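Local coordinates for leucyl aminopeptidase (Trypanosoma brucei brucei, PDB 5NSM), which probably removes N-terminal amino acids such as leucine from peptides, as a two-metal aminopeptidase of the M17 family, at residues V284-K289 with V395-A400; G290-C295 with H311-A316. All coordinates share one frame; numbering follows the deposited sequence.

Contact 1 pairs the central strand 284-289 with strand 395-400; contact 2 follows the same strand onward into 290-295 and sets it against the start of helix 314-328. Their centres lie about 15 Å apart, and along the chain contact 2 is nested within the loop that contact 1 closes. The two meet at one manganese ion, bound by K289 from contact 1 and by D294 and D312 from contact 2, in what is by family the active site. K289 NZ and D312 OD2 lie 2.8 Å apart as ligands of that ion, and a probable backbone hydrogen bond runs from A316 N to K289 O at 3.1 Å.

Contact 1 of 2, residues V284-K289 with V395-A400; sequences VSLVGK and VVIDMA. With MN (manganese (II) ion), chain O.
Two parallel neighbouring strands, 284-289 and 395-400, pair in register in the buried core of the catalytic domain, and the first carries, at K289, a lysine that binds manganese. Five backbone hydrogen bonds alternate in direction, from S285 N to V395 O (2.9 Å) at one end to K289 N to M399 O (3.1 Å) at the other. V284, L286, I397 and M399 share one face of the sheet. There L286 and I397 run side by side, CD2 of the leucine 3.9 Å from CB of the isoleucine, while I397 CD1 reaches V284 CG1 at 4.0 Å; helices 314-328 and 511-519 pack over this layer. S285, V287 and V396 on the other face meet helix 374-387, so helices lie on both faces of the sheet, consistent with the alpha/beta/alpha sandwich of M17 catalytic domains. D398, on that same face, brings its CB to 3.5 Å from V287 O, but with CG between the backbone N and carbonyl carbon (chi1 78°) its carboxylate turns away to hydrogen-bond H493 and H491; S285 OG pairs with S336 OG. Where strand 395-400 finishes, K289 CB rests 3.5 Å from A400 CB. Beyond it the lysine chain is fully extended, with CG anti to the backbone N (chi1 176°), and NZ lies 2.0 Å from the manganese ion, which D294, D312, E373 and a water also bind.

Contact 2 of 2, residues G290-C295 with H311-A316; sequences GIVYDC and HDMGGA. With MN (manganese (II) ion), chain O; MN (manganese (II) ion), chain N.
Two carboxylate oxygens, D294 OD2 and D312 OD2, stand only 2.9 Å apart because both bind the same manganese ion, whose positive charge would offset their repulsion. D294 OD2 lies 2.0 Å from each of the two manganese ions and so bridges them; with D294 CG anti to that residue's backbone N (chi1 -165°), the carboxylate is carried toward the metals, and OD1 is hydrogen-bonded to N344. D312 gives the shared ion OD2 at 1.9 Å, while OD1 is hydrogen-bonded to T401 OG1. The arrangement is the co-catalytic two-metal centre expected of M17 aminopeptidases, with K289, D371, E373 and a water among the other ligands. D294 follows the corner the chain turns at V292, in short strand 293-294; D312 comes from the loop leading into helix 314-328, with M313 at its N-cap position. Nearby, I291 lies alongside D312, its CB and CG2 each near OD2, and a weak hydrogen bond runs from I291 N to D312 O at 3.3 Å. M313 meets the corner with CG, 3.9 Å from V292 CA, and its bent chain then leads off toward L212 and V213, while A316 CB sits against G290 CA at 3.5 Å.

Contact 1 of 2, residues V284-K289 with V395-A400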
# COMPACT_ATOMS: atom_id res chain seq x y z
N VAL A 284 -1.71 17.99 43.61
CA VAL A 284 -1.93 17.55 42.23
C VAL A 284 -0.59 17.36 41.55
O VAL A 284 0.26 18.24 41.58
CB VAL A 284 -2.75 18.56 41.42
CG1 VAL A 284 -2.98 18.07 39.99
CG2 VAL A 284 -4.09 18.82 42.08
N SER A 285 -0.42 16.20 40.94
CA SER A 285 0.79 15.87 40.14
C SER A 285 0.45 15.88 38.67
O SER A 285 -0.41 15.16 38.22
CB SER A 285 1.35 14.53 40.52
OG SER A 285 2.07 14.58 41.75
N LEU A 286 1.10 16.76 37.94
CA LEU A 286 0.98 16.83 36.50
C LEU A 286 2.10 16.03 35.84
O LEU A 286 3.24 16.07 36.27
CB LEU A 286 1.04 18.26 35.99
CG LEU A 286 0.13 19.29 36.67
CD1 LEU A 286 0.45 20.69 36.17
CD2 LEU A 286 -1.33 18.95 36.44
N VAL A 287 1.76 15.34 34.77
CA VAL A 287 2.73 14.56 33.98
C VAL A 287 2.47 14.78 32.50
O VAL A 287 1.38 14.59 32.03
CB VAL A 287 2.64 13.08 34.30
CG1 VAL A 287 3.73 12.29 33.58
CG2 VAL A 287 2.74 12.85 35.80
N GLY A 288 3.49 15.21 31.77
CA GLY A 288 3.34 15.54 30.35
C GLY A 288 4.26 14.79 29.41
O GLY A 288 5.45 14.64 29.66
N LYS A 289 3.68 14.34 28.30
CA LYS A 289 4.43 13.66 27.21
C LYS A 289 5.20 14.74 26.47
O LYS A 289 4.62 15.58 25.80
CB LYS A 289 3.50 12.91 26.23
CG LYS A 289 4.19 12.26 25.02
CD LYS A 289 3.22 11.65 24.01
CE LYS A 289 3.96 11.11 22.77
NZ LYS A 289 3.23 10.58 21.58
N VAL A 395 -4.48 13.81 43.19
CA VAL A 395 -4.89 13.74 41.79
C VAL A 395 -3.66 13.73 40.91
O VAL A 395 -2.74 14.50 41.11
CB VAL A 395 -5.75 14.95 41.34
CG1 VAL A 395 -6.18 14.81 39.88
CG2 VAL A 395 -6.97 15.09 42.22
N VAL A 396 -3.67 12.83 39.94
CA VAL A 396 -2.65 12.79 38.90
C VAL A 396 -3.33 13.14 37.59
O VAL A 396 -4.31 12.53 37.22
CB VAL A 396 -1.98 11.42 38.77
CG1 VAL A 396 -0.99 11.39 37.58
CG2 VAL A 396 -1.24 11.07 40.04
N ILE A 397 -2.77 14.11 36.90
CA ILE A 397 -3.25 14.51 35.58
C ILE A 397 -2.12 14.31 34.58
O ILE A 397 -1.07 14.92 34.70
CB ILE A 397 -3.69 15.97 35.54
CG1 ILE A 397 -4.79 16.22 36.57
CG2 ILE A 397 -4.18 16.34 34.13
CD1 ILE A 397 -5.19 17.68 36.67
N ASP A 398 -2.32 13.42 33.63
CA ASP A 398 -1.32 13.30 32.56
C ASP A 398 -1.91 13.83 31.28
O ASP A 398 -3.07 13.58 30.95
CB ASP A 398 -0.75 11.89 32.42
CG ASP A 398 -1.68 10.95 31.71
OD1 ASP A 398 -1.79 11.09 30.46
OD2 ASP A 398 -2.27 10.10 32.38
N MET A 399 -1.11 14.59 30.57
CA MET A 399 -1.56 15.20 29.31
C MET A 399 -0.59 14.81 28.21
O MET A 399 0.61 14.88 28.38
CB MET A 399 -1.65 16.71 29.41
CG MET A 399 -2.54 17.19 30.56
SD MET A 399 -2.74 18.98 30.52
CE MET A 399 -4.29 19.13 29.66
N ALA A 400 -1.13 14.37 27.10
CA ALA A 400 -0.31 13.79 26.05
C ALA A 400 -0.97 13.82 24.68
O ALA A 400 -2.15 13.56 24.55
CB ALA A 400 0.03 12.36 26.42
MN MN O . 4.23 10.11 19.91
O HOH W 1 2.67 10.76 18.76

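Contact 2 of 2, residues G290-C295 with H311-A316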
# COMPACT_ATOMS: atom_id res chain seq x y z
N GLY A 290 6.51 14.72 26.64
CA GLY A 290 7.40 15.68 25.98
C GLY A 290 8.25 15.06 24.89
O GLY A 290 9.46 15.12 24.91
N ILE A 291 7.59 14.45 23.93
CA ILE A 291 8.26 13.87 22.77
C ILE A 291 8.49 15.00 21.77
O ILE A 291 7.66 15.41 21.00
CB ILE A 291 7.55 12.67 22.13
CG1 ILE A 291 7.41 11.55 23.15
CG2 ILE A 291 8.33 12.18 20.91
CD1 ILE A 291 8.70 10.98 23.71
N VAL A 292 9.70 15.49 21.87
CA VAL A 292 10.19 16.65 21.13
C VAL A 292 10.13 16.46 19.60
O VAL A 292 9.92 17.39 18.82
CB VAL A 292 11.56 16.93 21.76
CG1 VAL A 292 12.61 17.22 20.76
CG2 VAL A 292 11.41 18.05 22.78
N TYR A 293 10.33 15.21 19.21
CA TYR A 293 10.04 14.75 17.84
C TYR A 293 9.84 13.23 17.83
O TYR A 293 10.60 12.51 18.45
CB TYR A 293 11.15 15.13 16.88
CG TYR A 293 10.83 14.98 15.41
CD1 TYR A 293 9.93 15.82 14.78
CD2 TYR A 293 11.43 13.99 14.65
CE1 TYR A 293 9.64 15.68 13.42
CE2 TYR A 293 11.16 13.86 13.29
CZ TYR A 293 10.26 14.71 12.68
OH TYR A 293 9.98 14.58 11.35
N ASP A 294 8.76 12.80 17.18
CA ASP A 294 8.31 11.37 17.11
C ASP A 294 8.52 10.94 15.68
O ASP A 294 7.65 11.13 14.84
CB ASP A 294 6.82 11.20 17.55
CG ASP A 294 6.41 9.74 17.84
OD1 ASP A 294 7.28 8.89 17.62
OD2 ASP A 294 5.22 9.43 18.31
N CYS A 295 9.71 10.44 15.37
CA CYS A 295 9.94 9.86 14.02
C CYS A 295 9.35 8.44 13.91
O CYS A 295 9.23 7.89 12.84
CB CYS A 295 11.43 9.86 13.63
SG CYS A 295 12.41 8.44 14.15
N HIS A 311 4.88 18.63 17.16
CA HIS A 311 3.76 18.85 18.07
C HIS A 311 3.63 17.78 19.16
O HIS A 311 2.81 17.91 20.05
CB HIS A 311 2.42 18.92 17.34
CG HIS A 311 2.30 20.03 16.35
ND1 HIS A 311 1.37 20.02 15.35
CD2 HIS A 311 3.00 21.18 16.20
CE1 HIS A 311 1.49 21.11 14.62
NE2 HIS A 311 2.48 21.83 15.11
N ASP A 312 4.46 16.74 19.09
CA ASP A 312 4.33 15.57 20.00
C ASP A 312 4.77 15.87 21.46
O ASP A 312 4.76 15.01 22.31
CB ASP A 312 5.05 14.31 19.45
CG ASP A 312 4.30 13.03 19.75
OD1 ASP A 312 3.06 13.11 19.88
OD2 ASP A 312 4.89 11.91 19.84
N MET A 313 5.16 17.11 21.70
CA MET A 313 5.48 17.58 23.05
C MET A 313 4.39 18.50 23.61
O MET A 313 4.60 19.22 24.57
CB MET A 313 6.88 18.21 23.11
CG MET A 313 7.29 19.11 21.95
SD MET A 313 6.14 20.45 21.67
CE MET A 313 6.43 21.44 23.14
N GLY A 314 3.25 18.51 22.94
CA GLY A 314 2.16 19.43 23.27
C GLY A 314 1.58 19.23 24.67
O GLY A 314 1.09 20.15 25.29
N GLY A 315 1.64 18.00 25.14
CA GLY A 315 1.20 17.65 26.49
C GLY A 315 2.16 18.18 27.57
O GLY A 315 1.73 18.65 28.61
N ALA A 316 3.46 18.08 27.31
CA ALA A 316 4.49 18.65 28.21
C ALA A 316 4.43 20.19 28.23
O ALA A 316 4.57 20.81 29.27
CB ALA A 316 5.87 18.20 27.81
MN MN O . 4.23 10.11 19.91
MN MN N . 4.66 7.54 18.25
O HOH W 1 2.67 10.76 18.76